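Local coordinates for aminopeptidase (Aneurinibacillus sp. AM-1, PDB 5IB9), which probably acts as a zinc-dependent aminopeptidase, removing residues from the N-termini of peptides, and is held here in complex with the inhibitor bestatin, at residues 360-363 and 364-368; 318-322 and 323-327; 243-246 and 247-251. One frame throughout, in Å; residues are numbered along the deposited sequence.

Interaction 1 of 3, residues 360-363 and 364-368; sequences LFIH and APVEP. With BES (2-(3-amino-2-hydroxy-4-phenyl-butyrylamino)-4-methyl-pentanoic acid), chain H.
I362 and V366 meet through one methyl each, CD1 of the isoleucine lying 4.0 Å from CG1 of the valine, and this apolar pair forms the close-packed part of the turn. Both methyls sit on the same side of the phenyl ring of the bound inhibitor BES. I362 CD1 stands over the rim of the ring, 3.6 Å from BES C11, whereas V366 CG1 lies beyond the edge, above the ring plane, 3.6 Å from BES C10. The isoleucine reaches this place because its side chain is stretched out, with CG1 opposite the backbone N (chi1 -179°) and CD1 continuing the line (chi2 161°). In V366 the rotation at chi1 (-54°) sets CG1 opposite the carbonyl carbon, where it also packs 3.7 Å from H363 O. Strand 358-364 of the M28 peptidase domain, which pairs in parallel with strand 294-300 and antiparallel with strand 310-315, runs out here into a loop, and a cis peptide bond between A364 and P365 turns the chain so that V366 comes back beside I362. The pocket they line is consistent with the S1 site, where bestatin places its phenyl group in related aminopeptidases. Away from the ring the contact is looser and wetter. No direct hydrogen bond joins the two segments; instead water 2 donates to H363 O at 2.7 Å and to E367 OE1 at 2.9 Å. The O atoms of water 1 and water 2 are modelled only 1.0 Å apart and cannot both be present at the same time, so the exact course of this bridge is doubtful. The other carboxylate oxygen of E367, OE2, is hydrogen-bonded by N239 ND2, while the ring of P365 is exposed.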
ATOM      1  N   LEU A 360     -19.010   9.688   9.592  1.00 10.76           N
ATOM      2  CA  LEU A 360     -19.505   8.410  10.160  1.00  9.45           C
ATOM      3  C   LEU A 360     -20.838   8.672  10.776  1.00 11.39           C
ATOM      4  O   LEU A 360     -21.034   9.624  11.596  1.00 12.58           O
ATOM      5  CB  LEU A 360     -18.481   7.965  11.192  1.00 11.86           C
ATOM      6  CG  LEU A 360     -19.022   6.895  12.134  1.00 11.87           C
ATOM      7  CD1 LEU A 360     -19.408   5.537  11.430  1.00 13.15           C
ATOM      8  CD2 LEU A 360     -17.934   6.584  13.274  1.00 11.32           C
ATOM      9  N   PHE A 361     -21.771   7.822  10.423  1.00 10.02           N
ATOM     10  CA  PHE A 361     -23.153   7.743  11.060  1.00 10.53           C
ATOM     11  C   PHE A 361     -23.206   6.544  11.983  1.00 11.73           C
ATOM     12  O   PHE A 361     -22.898   5.433  11.525  1.00 11.52           O
ATOM     13  CB  PHE A 361     -24.265   7.628   9.969  1.00 10.05           C
ATOM     14  CG  PHE A 361     -24.358   8.866   9.107  1.00  9.76           C
ATOM     15  CD1 PHE A 361     -25.400   9.750   9.316  1.00 11.73           C
ATOM     16  CD2 PHE A 361     -23.397   9.178   8.144  1.00  9.75           C
ATOM     17  CE1 PHE A 361     -25.531  10.953   8.573  1.00 12.33           C
ATOM     18  CE2 PHE A 361     -23.525  10.404   7.384  1.00 12.10           C
ATOM     19  CZ  PHE A 361     -24.551  11.276   7.621  1.00 11.24           C
ATOM     20  N   ILE A 362     -23.499   6.791  13.273  1.00 10.90           N
ATOM     21  CA  ILE A 362     -23.387   5.741  14.341  1.00 10.71           C
ATOM     22  C   ILE A 362     -24.306   6.175  15.454  1.00 12.05           C
ATOM     23  O   ILE A 362     -24.597   7.389  15.597  1.00 12.20           O
ATOM     24  CB  ILE A 362     -21.956   5.705  14.843  1.00 11.78           C
ATOM     25  CG1 ILE A 362     -21.796   4.606  15.923  1.00 14.20           C
ATOM     26  CG2 ILE A 362     -21.416   7.075  15.286  1.00 12.81           C
ATOM     27  CD1 ILE A 362     -20.272   4.209  16.118  1.00 15.81           C
ATOM     28  N   HIS A 363     -24.841   5.161  16.177  1.00 12.10           N
ATOM     29  CA  HIS A 363     -25.631   5.517  17.374  1.00 12.52           C
ATOM     30  C   HIS A 363     -24.659   5.583  18.571  1.00 12.71           C
ATOM     31  O   HIS A 363     -23.938   4.665  18.825  1.00 14.66           O
ATOM     32  CB  HIS A 363     -26.694   4.525  17.646  1.00 10.84           C
ATOM     33  CG  HIS A 363     -27.721   4.425  16.564  1.00 12.23           C
ATOM     34  ND1 HIS A 363     -28.735   5.324  16.349  1.00 16.11           N
ATOM     35  CD2 HIS A 363     -27.857   3.467  15.612  1.00  9.48           C
ATOM     36  CE1 HIS A 363     -29.453   4.945  15.283  1.00  9.27           C
ATOM     37  NE2 HIS A 363     -28.937   3.807  14.848  1.00 15.98           N
ATOM     38  N   ALA A 364     -24.706   6.735  19.277  1.00 14.53           N
ATOM     39  CA  ALA A 364     -23.732   7.005  20.364  1.00 18.26           C
ATOM     40  C   ALA A 364     -24.497   7.620  21.545  1.00 19.22           C
ATOM     41  O   ALA A 364     -25.497   8.286  21.396  1.00 20.71           O
ATOM     42  CB  ALA A 364     -22.643   7.974  19.873  1.00 19.14           C
ATOM     43  N   PRO A 365     -24.063   7.271  22.771  1.00 23.07           N
ATOM     44  CA  PRO A 365     -22.999   6.341  23.112  1.00 22.07           C
ATOM     45  C   PRO A 365     -23.359   4.892  22.672  1.00 19.91           C
ATOM     46  O   PRO A 365     -24.557   4.469  22.642  1.00 21.50           O
ATOM     47  CB  PRO A 365     -22.896   6.481  24.668  1.00 25.12           C
ATOM     48  CG  PRO A 365     -24.257   6.919  25.045  1.00 24.84           C
ATOM     49  CD  PRO A 365     -24.718   7.858  23.955  1.00 24.05           C
ATOM     50  N   VAL A 366     -22.304   4.166  22.372  1.00 21.84           N
ATOM     51  CA  VAL A 366     -22.452   2.831  21.826  1.00 21.99           C
ATOM     52  C   VAL A 366     -22.921   1.860  22.919  1.00 21.19           C
ATOM     53  O   VAL A 366     -22.745   2.088  24.134  1.00 24.10           O
ATOM     54  CB  VAL A 366     -21.207   2.270  21.143  1.00 22.74           C
ATOM     55  CG1 VAL A 366     -20.685   3.276  20.023  1.00 26.82           C
ATOM     56  CG2 VAL A 366     -20.061   1.911  22.137  1.00 24.97           C
ATOM     57  N   GLU A 367     -23.497   0.766  22.488  1.00 20.24           N
ATOM     58  CA  GLU A 367     -24.009  -0.288  23.389  1.00 18.66           C
ATOM     59  C   GLU A 367     -22.874  -0.986  24.148  1.00 19.64           C
ATOM     60  O   GLU A 367     -21.682  -0.917  23.797  1.00 19.43           O
ATOM     61  CB  GLU A 367     -24.734  -1.269  22.506  1.00 20.16           C
ATOM     62  CG  GLU A 367     -23.734  -2.012  21.583  1.00 20.86           C
ATOM     63  CD  GLU A 367     -23.726  -1.441  20.193  1.00 22.10           C
ATOM     64  OE1 GLU A 367     -23.880  -0.219  20.011  1.00 20.66           O
ATOM     65  OE2 GLU A 367     -23.670  -2.279  19.221  1.00 21.04           O
ATOM     66  N   PRO A 368     -23.226  -1.717  25.216  1.00 22.87           N
ATOM     67  CA  PRO A 368     -22.204  -2.462  25.945  1.00 23.75           C
ATOM     68  C   PRO A 368     -21.630  -3.679  25.214  1.00 24.67           C
ATOM     69  O   PRO A 368     -20.578  -4.210  25.639  1.00 24.83           O
ATOM     70  CB  PRO A 368     -22.973  -2.987  27.157  1.00 23.78           C
ATOM     71  CG  PRO A 368     -24.178  -2.153  27.247  1.00 25.40           C
ATOM     72  CD  PRO A 368     -24.542  -1.782  25.818  1.00 23.74           C
TER
HETATM   73  N2  BES H1007     -17.174   0.795  14.856  1.00 29.66           N
HETATM   74  C1  BES H1007     -15.829   0.851  15.427  1.00 27.97           C
HETATM   75  C6  BES H1007     -15.487   2.314  15.699  1.00 33.25           C
HETATM   76  C7  BES H1007     -16.221   3.033  16.826  1.00 35.98           C
HETATM   77  C8  BES H1007     -16.550   2.408  18.055  1.00 34.28           C
HETATM   78  C12 BES H1007     -16.545   4.394  16.632  1.00 37.64           C
HETATM   79  C9  BES H1007     -17.195   3.153  19.064  1.00 36.77           C
HETATM   80  C11 BES H1007     -17.202   5.143  17.648  1.00 37.15           C
HETATM   81  C10 BES H1007     -17.527   4.507  18.857  1.00 38.14           C
HETATM   82  C2  BES H1007     -14.823   0.212  14.462  1.00 30.12           C
HETATM   83  O2  BES H1007     -15.506  -0.988  14.105  1.00 16.18           O
HETATM   84  C3  BES H1007     -13.620  -0.097  15.286  1.00 31.36           C
HETATM   85  O3  BES H1007     -13.733  -0.938  16.171  1.00 33.29           O
HETATM   86  N1  BES H1007     -12.560   0.604  15.075  1.00 31.73           N
HETATM   87  C4  BES H1007     -11.381   0.390  15.921  1.00 32.45           C
HETATM   88  C13 BES H1007     -10.368   1.375  15.364  1.00 32.18           C
HETATM   89  C14 BES H1007      -9.951   1.105  13.915  1.00 36.21           C
HETATM   90  C15 BES H1007      -8.853   2.126  13.644  1.00 33.67           C
HETATM   91  C16 BES H1007      -9.508  -0.331  13.626  1.00 31.23           C
HETATM   92  C5  BES H1007     -11.584   0.823  17.367  1.00 38.43           C
HETATM   93  O1  BES H1007     -10.782   0.393  18.248  1.00 42.14           O
HETATM   94  O4  BES H1007     -12.499   1.594  17.707  1.00 34.51           O
HETATM   95  O   HOH W   1     -24.464   1.743  17.928  1.00 18.97           O
HETATM   96  O   HOH W   2     -23.560   2.067  18.292  1.00 26.29           O

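Interaction 2 of 3, residues 318-322 and 323-327; sequences GKKNR and VTDLG
N321 and T324 grip each other in both directions at the start of helix 322-334, a capping box with N321 as the N-cap. The asparagine side chain folds back over the first turn: chi1 of 57° puts CG between its own backbone N and carbonyl carbon, which brings OD1 to T324 N at 3.1 Å. The N-H of T324 points nearly straight at OD1 (162°), although the donor is tilted 29° from the carbonyl plane. OD1 also takes a weak bond from V323 N. In return T324 OG1 accepts from N321 N at 3.0 Å. K320 crosses T324 at about a right angle, its CB 3.7 Å from T324 OG1, before its extended chain leads off to a cation-pi contact with Y412. R322 and L326 instead lie side by side and point the same way, CG to CD1 at 4.1 Å. Further bonds tie the box into the fold: N321 ND2 donates to A358 O, R322 NH1 reaches I295 O, and Y412 OH is hydrogen-bonded to both T324 OG1 and D325 OD1. Acceptors are thus supplied for amides at the helix start, and the carboxylate of D325 in the first turn would probably interact favourably with the helix dipole.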
ATOM      1  N   GLY A 318     -13.807  17.218  13.554  1.00 17.65           N
ATOM      2  CA  GLY A 318     -14.885  17.913  14.304  1.00 18.75           C
ATOM      3  C   GLY A 318     -15.453  19.155  13.638  1.00 19.76           C
ATOM      4  O   GLY A 318     -16.114  19.955  14.323  1.00 21.59           O
ATOM      5  N   LYS A 319     -15.288  19.277  12.315  1.00 17.99           N
ATOM      6  CA  LYS A 319     -15.836  20.390  11.566  1.00 19.02           C
ATOM      7  C   LYS A 319     -16.978  19.836  10.744  1.00 19.05           C
ATOM      8  O   LYS A 319     -16.962  18.614  10.381  1.00 18.34           O
ATOM      9  CB  LYS A 319     -14.833  20.974  10.613  1.00 20.38           C
ATOM     10  CG  LYS A 319     -13.682  21.693  11.345  1.00 27.08           C
ATOM     11  CD  LYS A 319     -13.036  22.677  10.366  1.00 35.91           C
ATOM     12  CE  LYS A 319     -12.067  22.021   9.387  1.00 42.21           C
ATOM     13  NZ  LYS A 319     -10.621  22.099   9.864  1.00 46.29           N
ATOM     14  N   LYS A 320     -17.905  20.732  10.482  1.00 14.23           N
ATOM     15  CA  LYS A 320     -18.981  20.425   9.494  1.00 15.48           C
ATOM     16  C   LYS A 320     -18.470  20.268   8.070  1.00 15.53           C
ATOM     17  O   LYS A 320     -17.499  20.949   7.671  1.00 15.79           O
ATOM     18  CB  LYS A 320     -20.049  21.511   9.459  1.00 15.96           C
ATOM     19  CG  LYS A 320     -20.717  21.699  10.784  1.00 16.40           C
ATOM     20  CD  LYS A 320     -21.770  22.819  10.617  1.00 16.21           C
ATOM     21  CE  LYS A 320     -22.642  22.819  11.912  1.00 18.25           C
ATOM     22  NZ  LYS A 320     -23.188  24.204  12.012  1.00 24.04           N
ATOM     23  N   ASN A 321     -19.109  19.412   7.261  1.00 12.64           N
ATOM     24  CA  ASN A 321     -18.739  19.357   5.846  1.00 14.13           C
ATOM     25  C   ASN A 321     -19.958  19.033   5.019  1.00 13.76           C
ATOM     26  O   ASN A 321     -21.076  19.022   5.558  1.00 11.79           O
ATOM     27  CB  ASN A 321     -17.604  18.368   5.574  1.00 13.27           C
ATOM     28  CG  ASN A 321     -17.934  16.963   6.042  1.00 12.67           C
ATOM     29  OD1 ASN A 321     -19.044  16.517   5.799  1.00 12.46           O
ATOM     30  ND2 ASN A 321     -16.984  16.262   6.719  1.00 11.79           N
ATOM     31  N   ARG A 322     -19.837  18.831   3.725  1.00 12.07           N
ATOM     32  CA  ARG A 322     -21.026  18.626   2.921  1.00 12.67           C
ATOM     33  C   ARG A 322     -21.828  17.388   3.363  1.00 12.49           C
ATOM     34  O   ARG A 322     -23.016  17.382   3.296  1.00 12.20           O
ATOM     35  CB  ARG A 322     -20.635  18.539   1.459  1.00 11.75           C
ATOM     36  CG  ARG A 322     -21.874  18.327   0.485  1.00 14.18           C
ATOM     37  CD  ARG A 322     -21.498  18.165  -0.954  1.00 15.60           C
ATOM     38  NE  ARG A 322     -20.847  19.349  -1.476  1.00 14.58           N
ATOM     39  CZ  ARG A 322     -19.575  19.432  -1.741  1.00 15.22           C
ATOM     40  NH1 ARG A 322     -18.760  18.428  -1.550  1.00 15.26           N
ATOM     41  NH2 ARG A 322     -19.125  20.553  -2.176  1.00 20.88           N
ATOM     42  N   VAL A 323     -21.125  16.373   3.842  1.00 10.30           N
ATOM     43  CA  VAL A 323     -21.884  15.158   4.240  1.00  9.36           C
ATOM     44  C   VAL A 323     -22.693  15.484   5.523  1.00 10.74           C
ATOM     45  O   VAL A 323     -23.853  15.041   5.662  1.00 10.97           O
ATOM     46  CB  VAL A 323     -20.888  14.002   4.516  1.00 10.02           C
ATOM     47  CG1 VAL A 323     -21.610  12.747   5.105  1.00 10.47           C
ATOM     48  CG2 VAL A 323     -20.258  13.564   3.221  1.00 10.95           C
ATOM     49  N   THR A 324     -22.091  16.152   6.502  1.00  9.02           N
ATOM     50  CA  THR A 324     -22.876  16.471   7.705  1.00 11.11           C
ATOM     51  C   THR A 324     -23.966  17.488   7.361  1.00 10.86           C
ATOM     52  O   THR A 324     -25.074  17.430   7.988  1.00 10.69           O
ATOM     53  CB  THR A 324     -22.087  16.946   8.928  1.00 10.96           C
ATOM     54  OG1 THR A 324     -21.457  18.220   8.602  1.00 11.35           O
ATOM     55  CG2 THR A 324     -21.040  15.912   9.287  1.00 13.49           C
ATOM     56  N   ASP A 325     -23.753  18.379   6.385  1.00 11.68           N
ATOM     57  CA  ASP A 325     -24.854  19.285   5.987  1.00 13.14           C
ATOM     58  C   ASP A 325     -26.035  18.524   5.409  1.00 11.93           C
ATOM     59  O   ASP A 325     -27.221  18.843   5.675  1.00 11.92           O
ATOM     60  CB  ASP A 325     -24.347  20.322   4.963  1.00 12.30           C
ATOM     61  CG  ASP A 325     -23.443  21.342   5.540  1.00 18.94           C
ATOM     62  OD1 ASP A 325     -23.386  21.566   6.738  1.00 15.71           O
ATOM     63  OD2 ASP A 325     -22.762  22.008   4.699  1.00 18.72           O
ATOM     64  N   LEU A 326     -25.751  17.499   4.566  1.00 11.73           N
ATOM     65  CA  LEU A 326     -26.835  16.738   3.910  1.00 11.37           C
ATOM     66  C   LEU A 326     -27.533  15.851   4.988  1.00 10.50           C
ATOM     67  O   LEU A 326     -28.744  15.745   4.938  1.00 11.85           O
ATOM     68  CB  LEU A 326     -26.287  15.825   2.805  1.00 11.71           C
ATOM     69  CG  LEU A 326     -25.925  16.598   1.521  1.00 13.03           C
ATOM     70  CD1 LEU A 326     -24.966  15.669   0.634  1.00 11.83           C
ATOM     71  CD2 LEU A 326     -27.173  17.194   0.748  1.00 12.72           C
ATOM     72  N   GLY A 327     -26.737  15.267   5.931  1.00 10.82           N
ATOM     73  CA  GLY A 327     -27.311  14.413   6.981  1.00 11.42           C
ATOM     74  C   GLY A 327     -28.182  15.288   7.879  1.00 10.66           C
ATOM     75  O   GLY A 327     -29.335  14.840   8.192  1.00 11.55           O
TER

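Interaction 3 of 3, residues 243-246 and 247-251; sequences SGVA and VTLEL
Helix 238-256, the connection between the parallel strands 222-228 and 263-269, holds the buried turn in which T248 reaches back to G244. T248 OG1 donates to G244 O at 2.9 Å, and T248 N donates to the same oxygen, also at 2.9 Å; the two donors approach from opposite faces of the carbonyl plane. A chi1 of -63° makes this possible by placing OG1 opposite the carbonyl carbon, alongside the backbone N. The hydroxyl is also hydrogen-bonded to S227 OG of the neighbouring strand. A valine at T248 would keep a branched shape but would probably leave S227 OG without this mate and G244 O with the backbone donor alone. One step along, V245 and L249 lie side by side, CG1 to CD1 at 4.1 Å, and face helix 35-50. On the face toward helix 382-400, V247 CG2 packs 3.4 Å from S243 O. E250 bends away at chi2 (61°) to a salt bridge with R253, and S243 OG is hydrogen-bonded to N239 O. Regular i to i+4 backbone bonds, such as L249 N to V245 O at 2.9 Å, complete a buried helix of the beta-alpha-beta crossover kind found in the M28 peptidase fold.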
ATOM      1  N   SER A 243     -24.902  -4.268  10.584  1.00  9.92           N
ATOM      2  CA  SER A 243     -25.874  -3.250  10.476  1.00 10.49           C
ATOM      3  C   SER A 243     -25.572  -2.299   9.325  1.00  9.69           C
ATOM      4  O   SER A 243     -26.442  -2.025   8.516  1.00  9.74           O
ATOM      5  CB  SER A 243     -25.999  -2.476  11.820  1.00 11.56           C
ATOM      6  OG  SER A 243     -24.844  -1.707  12.078  1.00 11.16           O
ATOM      7  N   GLY A 244     -24.349  -1.793   9.295  1.00 10.33           N
ATOM      8  CA  GLY A 244     -24.000  -0.866   8.225  1.00 10.52           C
ATOM      9  C   GLY A 244     -24.007  -1.528   6.842  1.00  9.91           C
ATOM     10  O   GLY A 244     -24.356  -0.891   5.906  1.00  9.15           O
ATOM     11  N   VAL A 245     -23.579  -2.773   6.784  1.00  8.42           N
ATOM     12  CA  VAL A 245     -23.631  -3.517   5.493  1.00  8.46           C
ATOM     13  C   VAL A 245     -25.094  -3.611   5.055  1.00  8.57           C
ATOM     14  O   VAL A 245     -25.386  -3.384   3.855  1.00  9.33           O
ATOM     15  CB  VAL A 245     -23.065  -4.889   5.684  1.00  9.78           C
ATOM     16  CG1 VAL A 245     -23.382  -5.710   4.376  1.00 10.15           C
ATOM     17  CG2 VAL A 245     -21.523  -4.824   5.908  1.00  9.80           C
ATOM     18  N   ALA A 246     -25.972  -3.917   6.023  1.00 10.21           N
ATOM     19  CA  ALA A 246     -27.363  -4.050   5.657  1.00  9.89           C
ATOM     20  C   ALA A 246     -28.014  -2.766   5.136  1.00  8.09           C
ATOM     21  O   ALA A 246     -28.792  -2.751   4.160  1.00 11.28           O
ATOM     22  CB  ALA A 246     -28.184  -4.518   6.903  1.00 10.72           C
ATOM     23  N   VAL A 247     -27.638  -1.624   5.774  1.00 10.00           N
ATOM     24  CA  VAL A 247     -28.123  -0.283   5.254  1.00  9.11           C
ATOM     25  C   VAL A 247     -27.494   0.045   3.896  1.00  8.92           C
ATOM     26  O   VAL A 247     -28.145   0.531   3.016  1.00 11.17           O
ATOM     27  CB  VAL A 247     -27.838   0.842   6.273  1.00  9.04           C
ATOM     28  CG1 VAL A 247     -28.332   2.208   5.759  1.00 11.41           C
ATOM     29  CG2 VAL A 247     -28.593   0.483   7.601  1.00 13.87           C
ATOM     30  N   THR A 248     -26.229  -0.317   3.722  1.00  8.80           N
ATOM     31  CA  THR A 248     -25.524  -0.098   2.448  1.00  8.91           C
ATOM     32  C   THR A 248     -26.247  -0.868   1.301  1.00 10.30           C
ATOM     33  O   THR A 248     -26.552  -0.255   0.292  1.00  9.79           O
ATOM     34  CB  THR A 248     -24.066  -0.505   2.533  1.00  9.05           C
ATOM     35  OG1 THR A 248     -23.394   0.320   3.505  1.00  9.13           O
ATOM     36  CG2 THR A 248     -23.327  -0.244   1.158  1.00  9.86           C
ATOM     37  N   LEU A 249     -26.537  -2.143   1.535  1.00  9.30           N
ATOM     38  CA  LEU A 249     -27.237  -2.982   0.529  1.00  9.29           C
ATOM     39  C   LEU A 249     -28.621  -2.429   0.287  1.00  9.65           C
ATOM     40  O   LEU A 249     -29.008  -2.312  -0.843  1.00 11.62           O
ATOM     41  CB  LEU A 249     -27.266  -4.438   1.031  1.00 10.48           C
ATOM     42  CG  LEU A 249     -25.993  -5.212   0.949  1.00  9.86           C
ATOM     43  CD1 LEU A 249     -26.230  -6.589   1.573  1.00 11.73           C
ATOM     44  CD2 LEU A 249     -25.601  -5.390  -0.551  1.00 13.01           C
ATOM     45  N   GLU A 250     -29.317  -2.108   1.389  1.00 10.39           N
ATOM     46  CA  GLU A 250     -30.699  -1.692   1.228  1.00 11.83           C
ATOM     47  C   GLU A 250     -30.764  -0.370   0.443  1.00 12.25           C
ATOM     48  O   GLU A 250     -31.653  -0.138  -0.401  1.00 11.94           O
ATOM     49  CB  GLU A 250     -31.425  -1.700   2.546  1.00 10.96           C
ATOM     50  CG  GLU A 250     -32.938  -1.271   2.393  1.00 13.04           C
ATOM     51  CD  GLU A 250     -33.838  -2.127   1.493  1.00 15.77           C
ATOM     52  OE1 GLU A 250     -33.487  -3.222   0.996  1.00 15.58           O
ATOM     53  OE2 GLU A 250     -34.957  -1.593   1.254  1.00 14.49           O
ATOM     54  N   LEU A 251     -29.873   0.586   0.740  1.00 11.13           N
ATOM     55  CA  LEU A 251     -29.911   1.819   0.018  1.00  9.75           C
ATOM     56  C   LEU A 251     -29.504   1.563  -1.439  1.00  8.89           C
ATOM     57  O   LEU A 251     -30.027   2.246  -2.375  1.00 11.50           O
ATOM     58  CB  LEU A 251     -28.990   2.941   0.620  1.00  9.83           C
ATOM     59  CG  LEU A 251     -29.587   3.368   1.987  1.00  8.61           C
ATOM     60  CD1 LEU A 251     -28.615   4.356   2.570  1.00 10.73           C
ATOM     61  CD2 LEU A 251     -30.971   3.995   1.870  1.00 11.93           C
TER

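In the fold
Interactions 1 and 2 touch directly: F361 CE2 lies 3.8 Å from V323 CG1, and F361 CE1 is 4.2 Å from G327 CA, so the strand leading to the inhibitor pocket packs against the first turns of helix 322-334. Interaction 3 touches neither, its nearest atoms being about 7 Å from interaction 1 and about 11 Å from interaction 2. It is tied to interaction 1 through shared neighbours, since N239 bonds both E367 and S243. Interaction 1 alone contacts BES; the side chain of I362 is about 5 Å from that of the zinc ligand D301, and that of S243 about 6 Å. Interaction 2 lies away from the zinc and inhibitor sites.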